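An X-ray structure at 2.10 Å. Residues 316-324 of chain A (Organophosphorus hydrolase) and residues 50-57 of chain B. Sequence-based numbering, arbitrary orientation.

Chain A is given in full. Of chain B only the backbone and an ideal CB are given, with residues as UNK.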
# COMPACT_ATOMS: atom_id res chain seq x y z
N GLU A 316 -6.25 -0.80 -2.93
CA GLU A 316 -5.51 0.21 -3.67
C GLU A 316 -5.77 1.57 -3.06
O GLU A 316 -6.91 1.94 -2.82
CB GLU A 316 -5.92 0.18 -5.15
CG GLU A 316 -5.57 -1.16 -5.81
CD GLU A 316 -5.97 -1.23 -7.27
OE1 GLU A 316 -5.82 -0.22 -7.99
OE2 GLU A 316 -6.44 -2.31 -7.71
N PHE A 317 -4.69 2.32 -2.81
CA PHE A 317 -4.80 3.64 -2.21
C PHE A 317 -5.85 4.51 -2.93
O PHE A 317 -5.83 4.62 -4.17
CB PHE A 317 -3.44 4.31 -2.28
CG PHE A 317 -3.37 5.62 -1.54
CD1 PHE A 317 -3.78 6.79 -2.14
CD2 PHE A 317 -2.88 5.67 -0.25
CE1 PHE A 317 -3.71 7.99 -1.46
CE2 PHE A 317 -2.82 6.87 0.44
CZ PHE A 317 -3.24 8.03 -0.17
N SER A 318 -6.75 5.10 -2.16
CA SER A 318 -7.83 5.91 -2.72
C SER A 318 -8.36 6.88 -1.68
O SER A 318 -8.46 6.55 -0.51
CB SER A 318 -9.00 5.02 -3.15
OG SER A 318 -10.09 5.80 -3.61
N PRO A 319 -8.72 8.09 -2.12
CA PRO A 319 -9.54 8.86 -1.18
C PRO A 319 -10.90 8.21 -1.00
O PRO A 319 -11.30 7.33 -1.77
CB PRO A 319 -9.69 10.22 -1.87
CG PRO A 319 -9.32 10.00 -3.30
CD PRO A 319 -8.41 8.81 -3.36
N ILE A 320 -11.62 8.66 0.02
CA ILE A 320 -13.01 8.28 0.17
C ILE A 320 -13.81 9.08 -0.85
O ILE A 320 -13.74 10.31 -0.89
CB ILE A 320 -13.47 8.49 1.62
CG1 ILE A 320 -12.81 7.41 2.48
CG2 ILE A 320 -15.01 8.46 1.74
CD1 ILE A 320 -13.00 7.59 3.96
N ARG A 321 -14.55 8.37 -1.68
CA ARG A 321 -15.24 8.99 -2.80
C ARG A 321 -16.70 9.23 -2.45
O ARG A 321 -17.36 8.36 -1.91
CB ARG A 321 -15.14 8.09 -4.02
CG ARG A 321 -13.72 7.98 -4.54
CD ARG A 321 -13.66 7.19 -5.83
NE ARG A 321 -14.45 7.79 -6.91
CZ ARG A 321 -14.33 7.45 -8.19
NH1 ARG A 321 -15.08 8.03 -9.12
NH2 ARG A 321 -13.45 6.53 -8.55
N SER A 322 -17.18 10.43 -2.77
CA SER A 322 -18.57 10.82 -2.56
C SER A 322 -19.46 10.13 -3.57
O SER A 322 -20.63 9.86 -3.29
CB SER A 322 -18.71 12.34 -2.74
OG SER A 322 -17.71 13.04 -2.01
N ASP A 323 -18.92 9.87 -4.75
CA ASP A 323 -19.69 9.31 -5.85
C ASP A 323 -19.64 7.78 -5.85
O ASP A 323 -19.81 7.15 -6.90
CB ASP A 323 -19.22 9.89 -7.19
CG ASP A 323 -17.73 9.65 -7.46
OD1 ASP A 323 -16.96 9.39 -6.51
OD2 ASP A 323 -17.32 9.72 -8.64
N ARG A 324 -19.40 7.20 -4.68
CA ARG A 324 -19.38 5.74 -4.53
C ARG A 324 -20.07 5.32 -3.24
O ARG A 324 -20.17 6.10 -2.29
CB ARG A 324 -17.94 5.21 -4.52
CG ARG A 324 -17.16 5.49 -5.79
CD ARG A 324 -17.75 4.75 -6.98
NE ARG A 324 -18.08 5.66 -8.07
CZ ARG A 324 -17.46 5.72 -9.25
NH1 ARG A 324 -16.44 4.91 -9.53
NH2 ARG A 324 -17.86 6.60 -10.16
N UNK B 50 4.60 10.65 -4.86
CA UNK B 50 3.60 11.72 -4.73
C UNK B 50 2.35 11.40 -5.54
O UNK B 50 2.42 11.15 -6.74
CB UNK B 50 4.19 13.06 -5.18
N UNK B 51 1.19 11.47 -4.89
CA UNK B 51 -0.09 11.12 -5.50
C UNK B 51 -0.71 12.35 -6.14
O UNK B 51 -0.78 13.39 -5.50
CB UNK B 51 -1.04 10.52 -4.46
N UNK B 52 -1.16 12.24 -7.38
CA UNK B 52 -1.86 13.35 -8.03
C UNK B 52 -3.35 13.29 -7.89
O UNK B 52 -4.04 14.30 -8.09
CB UNK B 52 -1.51 13.39 -9.52
N UNK B 53 -3.86 12.10 -7.58
CA UNK B 53 -5.28 11.84 -7.57
C UNK B 53 -5.59 10.66 -8.47
O UNK B 53 -4.73 9.81 -8.72
CB UNK B 53 -6.06 13.08 -8.01
N UNK B 54 -6.82 10.59 -8.98
CA UNK B 54 -7.22 9.47 -9.82
C UNK B 54 -8.08 9.93 -10.99
O UNK B 54 -8.64 11.03 -10.97
CB UNK B 54 -7.98 8.43 -8.99
N UNK B 55 -8.16 9.08 -12.00
CA UNK B 55 -9.10 9.28 -13.09
C UNK B 55 -9.79 7.93 -13.38
O UNK B 55 -9.16 6.88 -13.33
CB UNK B 55 -8.39 9.83 -14.33
N UNK B 56 -11.09 7.96 -13.67
CA UNK B 56 -11.81 6.74 -14.02
C UNK B 56 -11.64 6.47 -15.52
O UNK B 56 -12.03 7.30 -16.34
CB UNK B 56 -13.29 6.85 -13.65
N UNK B 57 -11.02 5.35 -15.88
CA UNK B 57 -10.83 4.96 -17.28
C UNK B 57 -11.71 3.76 -17.64
O UNK B 57 -11.68 2.75 -16.94
CB UNK B 57 -9.36 4.63 -17.55

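Position 50 lies in an extended strand, and its ideal CB has nothing of chain A within 5.5 Å. Chain A places no demand here, and many residues would serve; the deposited one is Leu50(B).

At position 51 the CA-to-CB bond points toward chain A, and the ideal CB lies 4.7 Å from CE1 of Phe317(A), with the ring of Pro319(A) farther along. A large apolar group, a flat aromatic ring or a long aliphatic chain, would suit this surface, and a polar tip could serve the carbonyl O of Phe317(A). The residue is Tyr51(B), with chi1 t. Its ring face receives the edge of Phe317(A), centroids 5.1 Å apart and planes at 71°, so that ring hydrogens meet the aromatic electrons. Beyond, Tyr51(B) CE2 packs 4.1 Å from Pro319(A) CD. A water joins the hydroxyl to the main chain, 2.7 Å from Tyr51(B) OH and donating to Phe317(A) O at 2.8 Å.

Position 52 is out of reach of chain A, which leaves the choice open; Asp52(B) is hydrogen-bonded elsewhere in the structure.

Position 53 points away, but phi/psi of 125/-155 would jam a CB against the preceding carbonyl O. The backbone alone calls for glycine, and Gly53(B) is found.

Position 54 points toward chain A, yet no atom of chain A lies within 5.5 Å of the ideal CB. A long side chain is needed to reach Pro319(A) and the polar groups of Arg321(A) and Asp323(A); an aromatic, or a long chain with a polar end, would do. Tyr54(B), chi1 p, spans the gap. Its ring edge meets Pro319(A), CE2 to CG 3.5 Å, and its OH lies over one face of the Arg321(A) guanidinium. Tyr54(B) OH is 3.2 Å from Arg321(A) NE, but the angle is too poor for a hydrogen bond, and NE instead donates to Asp323(A) OD1 at 3.0 Å. A water lies 2.8 Å from Tyr54(B) OH and donates to Asp323(A) OD2 at 2.9 Å.

Position 55 points away, so chain A does not select among side chains; Val55(B) occupies it.

Position 56 points toward chain A, its ideal CB 5.0 Å from NH1 of Arg321(A). The positive charge favours an acid, and a neutral acceptor could also bond. Asp56(B) engages the guanidinium edge in a bidentate salt bridge: Arg321(A) NH2 donates to Asp56(B) OD1 at 2.9 Å, and Arg321(A) NH1 to Asp56(B) OD2 at 2.8 Å. Poorly ordered Arg324(A) adds a long salt bridge, NH2 to Asp56(B) OD2 at 3.8 Å.

Position 57 is again out of reach and unconstrained by chain A; it is Leu57(B).

Chain B, residues 50-57: LYDGYVDL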
# COMPACT_ATOMS: atom_id res chain seq x y z
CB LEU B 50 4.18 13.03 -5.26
CG LEU B 50 5.42 13.54 -4.54
CD1 LEU B 50 5.98 14.73 -5.29
CD2 LEU B 50 5.07 13.93 -3.10
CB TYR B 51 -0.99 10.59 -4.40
CG TYR B 51 -2.34 10.06 -4.80
CD1 TYR B 51 -2.46 8.95 -5.64
CD2 TYR B 51 -3.50 10.62 -4.28
CE1 TYR B 51 -3.73 8.45 -5.98
CE2 TYR B 51 -4.76 10.11 -4.61
CZ TYR B 51 -4.86 9.04 -5.45
OH TYR B 51 -6.12 8.55 -5.76
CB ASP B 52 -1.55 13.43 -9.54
CG ASP B 52 -1.87 14.80 -10.11
OD1 ASP B 52 -1.45 15.82 -9.51
OD2 ASP B 52 -2.58 14.88 -11.14
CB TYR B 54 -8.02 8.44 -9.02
CG TYR B 54 -9.31 9.01 -8.43
CD1 TYR B 54 -10.51 8.98 -9.15
CD2 TYR B 54 -9.33 9.59 -7.18
CE1 TYR B 54 -11.67 9.52 -8.63
CE2 TYR B 54 -10.51 10.11 -6.64
CZ TYR B 54 -11.66 10.07 -7.37
OH TYR B 54 -12.83 10.59 -6.85
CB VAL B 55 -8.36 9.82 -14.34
CG1 VAL B 55 -7.25 8.87 -14.77
CG2 VAL B 55 -9.35 10.05 -15.46
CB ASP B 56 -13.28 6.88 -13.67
CG ASP B 56 -13.54 6.93 -12.16
OD1 ASP B 56 -12.75 6.38 -11.34
OD2 ASP B 56 -14.57 7.53 -11.78
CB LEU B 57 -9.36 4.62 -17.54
CG LEU B 57 -8.34 5.74 -17.30
CD1 LEU B 57 -6.94 5.23 -17.60
CD2 LEU B 57 -8.66 6.99 -18.14
O HOH W 1 -6.62 6.02 -6.49
O HOH W 2 -15.09 11.47 -8.26
O HOH W 3 -14.48 3.94 -10.72
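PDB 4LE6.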